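Local coordinates for copper-transporting ATPase PAA2, chloroplastic (PDB 5LBK), which uses ATP hydrolysis to move copper across the chloroplast thylakoid membrane into the lumen, supplying the copper proteins there, at residues 71-77 / 119-124. Sequence-based numbering, arbitrary orientation.
Sequences RFVAVGS and VYVGRE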
ATOM      1  N   ARG A  71      -2.669   9.566 -10.527  1.00 39.92           N
ATOM      2  CA  ARG A  71      -3.218   9.660  -9.181  1.00 34.43           C
ATOM      3  C   ARG A  71      -2.154   9.361  -8.148  1.00 29.31           C
ATOM      4  O   ARG A  71      -1.355   8.437  -8.320  1.00 32.82           O
ATOM      5  CB  ARG A  71      -4.363   8.701  -8.995  1.00 40.42           C
ATOM      6  CG  ARG A  71      -5.662   9.194  -9.634  1.00 53.58           C
ATOM      7  CD  ARG A  71      -6.400  10.145  -8.680  1.00 42.40           C
ATOM      8  NE  ARG A  71      -7.387  10.952  -9.386  1.00 51.39           N
ATOM      9  CZ  ARG A  71      -8.597  10.549  -9.747  1.00 81.34           C
ATOM     10  NH1 ARG A  71      -9.006   9.319  -9.469  1.00 95.32           N
ATOM     11  NH2 ARG A  71      -9.397  11.394 -10.393  1.00 92.47           N
ATOM     12  N   PHE A  72      -2.161  10.122  -7.057  1.00 31.45           N
ATOM     13  CA  PHE A  72      -1.246   9.838  -5.965  1.00 24.76           C
ATOM     14  C   PHE A  72      -1.682   8.588  -5.203  1.00 28.81           C
ATOM     15  O   PHE A  72      -2.876   8.365  -4.966  1.00 25.63           O
ATOM     16  CB  PHE A  72      -1.147  11.036  -5.026  1.00 24.56           C
ATOM     17  CG  PHE A  72      -0.249  12.127  -5.593  1.00 30.48           C
ATOM     18  CD1 PHE A  72       1.126  11.956  -5.613  1.00 31.53           C
ATOM     19  CD2 PHE A  72      -0.788  13.237  -6.205  1.00 37.39           C
ATOM     20  CE1 PHE A  72       1.939  12.947  -6.188  1.00 26.93           C
ATOM     21  CE2 PHE A  72       0.019  14.195  -6.759  1.00 59.35           C
ATOM     22  CZ  PHE A  72       1.377  14.017  -6.764  1.00 29.64           C
ATOM     23  N   VAL A  73      -0.690   7.795  -4.803  1.00 24.34           N
ATOM     24  CA  VAL A  73      -0.831   6.559  -4.026  1.00 25.83           C
ATOM     25  C   VAL A  73       0.162   6.657  -2.879  1.00 25.83           C
ATOM     26  O   VAL A  73       1.303   7.117  -3.080  1.00 23.44           O
ATOM     27  CB  VAL A  73      -0.546   5.307  -4.885  1.00 26.81           C
ATOM     28  CG1 VAL A  73      -0.566   4.003  -3.999  1.00 24.73           C
ATOM     29  CG2 VAL A  73      -1.537   5.218  -6.071  1.00 31.78           C
ATOM     30  N   ALA A  74      -0.282   6.329  -1.681  1.00 23.84           N
ATOM     31  CA  ALA A  74       0.533   6.393  -0.466  1.00 23.56           C
ATOM     32  C   ALA A  74       0.601   5.015   0.194  1.00 28.96           C
ATOM     33  O   ALA A  74      -0.382   4.290   0.209  1.00 23.44           O
ATOM     34  CB  ALA A  74      -0.039   7.439   0.483  1.00 23.37           C
ATOM     35  N   VAL A  75       1.780   4.646   0.705  1.00 20.72           N
ATOM     36  CA  VAL A  75       2.041   3.400   1.390  1.00 20.79           C
ATOM     37  C   VAL A  75       2.733   3.700   2.707  1.00 23.87           C
ATOM     38  O   VAL A  75       3.713   4.441   2.726  1.00 28.20           O
ATOM     39  CB  VAL A  75       2.933   2.467   0.534  1.00 28.65           C
ATOM     40  CG1 VAL A  75       3.127   1.152   1.236  1.00 26.63           C
ATOM     41  CG2 VAL A  75       2.302   2.193  -0.826  1.00 29.77           C
ATOM     42  N   GLY A  76       2.230   3.132   3.794  1.00 22.55           N
ATOM     43  CA  GLY A  76       2.774   3.476   5.112  1.00 21.52           C
ATOM     44  C   GLY A  76       1.818   3.137   6.218  1.00 26.11           C
ATOM     45  O   GLY A  76       1.001   2.218   6.098  1.00 22.15           O
ATOM     46  N   SER A  77       1.989   3.836   7.340  1.00 20.61           N
ATOM     47  CA  SER A  77       1.102   3.559   8.481  1.00 25.67           C
ATOM     48  C   SER A  77      -0.334   3.997   8.179  1.00 25.42           C
ATOM     49  O   SER A  77      -0.588   4.851   7.347  1.00 22.26           O
ATOM     50  CB  SER A  77       1.614   4.283   9.714  1.00 35.32           C
ATOM     51  OG  SER A  77       1.417   5.651   9.480  1.00 35.12           O
ATOM     52  N   VAL A 119       1.268  -2.719   6.349  1.00 24.22           N
ATOM     53  CA  VAL A 119       1.544  -1.523   5.554  1.00 26.47           C
ATOM     54  C   VAL A 119       0.288  -1.170   4.773  1.00 21.17           C
ATOM     55  O   VAL A 119      -0.263  -2.036   4.067  1.00 26.43           O
ATOM     56  CB  VAL A 119       2.702  -1.809   4.584  1.00 35.69           C
ATOM     57  CG1 VAL A 119       3.011  -0.599   3.768  1.00 39.58           C
ATOM     58  CG2 VAL A 119       3.904  -2.330   5.366  1.00 44.35           C
ATOM     59  N   TYR A 120      -0.266   0.016   5.012  1.00 19.63           N
ATOM     60  CA  TYR A 120      -1.501   0.364   4.320  1.00 20.83           C
ATOM     61  C   TYR A 120      -1.255   1.027   2.987  1.00 24.27           C
ATOM     62  O   TYR A 120      -0.225   1.656   2.758  1.00 22.57           O
ATOM     63  CB  TYR A 120      -2.365   1.260   5.201  1.00 20.14           C
ATOM     64  CG  TYR A 120      -2.932   0.500   6.405  1.00 20.66           C
ATOM     65  CD1 TYR A 120      -2.143   0.251   7.527  1.00 24.09           C
ATOM     66  CD2 TYR A 120      -4.202  -0.050   6.368  1.00 23.14           C
ATOM     67  CE1 TYR A 120      -2.615  -0.487   8.588  1.00 27.79           C
ATOM     68  CE2 TYR A 120      -4.676  -0.763   7.431  1.00 24.17           C
ATOM     69  CZ  TYR A 120      -3.895  -0.970   8.526  1.00 24.68           C
ATOM     70  OH  TYR A 120      -4.377  -1.694   9.597  1.00 27.20           O
ATOM     71  N   VAL A 121      -2.227   0.894   2.116  1.00 20.01           N
ATOM     72  CA  VAL A 121      -2.169   1.444   0.771  1.00 21.86           C
ATOM     73  C   VAL A 121      -3.381   2.328   0.518  1.00 24.38           C
ATOM     74  O   VAL A 121      -4.531   1.890   0.669  1.00 21.31           O
ATOM     75  CB  VAL A 121      -2.075   0.332  -0.284  1.00 25.44           C
ATOM     76  CG1 VAL A 121      -1.852   0.917  -1.652  1.00 30.06           C
ATOM     77  CG2 VAL A 121      -0.944  -0.594   0.113  1.00 26.01           C
ATOM     78  N   GLY A 122      -3.139   3.570   0.100  1.00 21.75           N
ATOM     79  CA  GLY A 122      -4.214   4.498  -0.174  1.00 21.36           C
ATOM     80  C   GLY A 122      -4.048   5.218  -1.499  1.00 24.61           C
ATOM     81  O   GLY A 122      -2.938   5.354  -2.008  1.00 26.74           O
ATOM     82  N   ARG A 123      -5.177   5.653  -2.076  1.00 25.73           N
ATOM     83  CA  ARG A 123      -5.167   6.355  -3.368  1.00 28.84           C
ATOM     84  C   ARG A 123      -6.036   7.604  -3.358  1.00 28.40           C
ATOM     85  O   ARG A 123      -7.168   7.556  -2.873  1.00 30.44           O
ATOM     86  CB  ARG A 123      -5.634   5.421  -4.483  1.00 27.47           C
ATOM     87  CG  ARG A 123      -5.522   6.001  -5.859  1.00 29.00           C
ATOM     88  CD  ARG A 123      -5.583   4.848  -6.811  1.00 35.52           C
ATOM     89  NE  ARG A 123      -5.549   5.260  -8.181  1.00 42.75           N
ATOM     90  CZ  ARG A 123      -6.605   5.647  -8.878  1.00 50.30           C
ATOM     91  NH1 ARG A 123      -7.818   5.687  -8.332  1.00 51.52           N
ATOM     92  NH2 ARG A 123      -6.427   6.011 -10.131  1.00 52.12           N
ATOM     93  N   GLU A 124      -5.538   8.719  -3.939  1.00 28.50           N
ATOM     94  CA  GLU A 124      -6.287   9.968  -3.882  1.00 29.47           C
ATOM     95  C   GLU A 124      -7.636   9.755  -4.568  1.00 35.82           C
ATOM     96  O   GLU A 124      -7.724   9.117  -5.618  1.00 39.73           O
ATOM     97  CB  GLU A 124      -5.538  11.127  -4.539  1.00 32.34           C
ATOM     98  CG  GLU A 124      -6.032  12.535  -4.052  1.00 33.84           C
ATOM     99  CD  GLU A 124      -5.001  13.638  -4.210  1.00 52.24           C
ATOM    100  OE1 GLU A 124      -4.187  13.544  -5.147  1.00 50.26           O
ATOM    101  OE2 GLU A 124      -5.049  14.621  -3.425  1.00 55.88           O
TER
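The two central strands of the six-stranded antiparallel sheet in the nucleotide-binding (N) domain of this P1B-type ATPase pair here, their axes 4.6 Å apart and 165° between directions. Segment 119-124 joins strand 117-123 partway along, at V119, whose backbone bonds I132 of the next strand. At Y120 both backbone polar atoms engage G76: Y120 N donates to G76 O at 2.8 Å, and G76 N to Y120 O at 3.0 Å. The backbone angles of G76 (160/-156) would jam a CB against the preceding carbonyl, so glycine is required. The Y120 CA-to-CB bond points to the face of A74; its ring edge lies near G76 O, and its hydroxyl hydrogen-bonds E98. V121 forms a non-hydrogen-bonded pair with V75 (CA-CA 4.7 Å), while its CG1 lies 4.1 Å from V73 CG1. Next, G122 closes a second reciprocal pair: G122 N to A74 O, 2.9 Å, and A74 N to G122 O, 2.8 Å. R123 pairs with V73 (CA-CA 4.4 Å, non-hydrogen-bonded), both side chains, like those of V75 and V121, on the face toward helix 17-27. R71 CG lies over the R123 guanidinium face; R71 NH1 and R123 NH1 are 4.0 Å apart, and R123 NH1 salt-bridges E126. Beyond the strand end, E124 N still donates to F72 O (2.9 Å, 167° at the hydrogen), and E124 OE1 meets the F72 ring edge, 3.6 Å from F72 CD2.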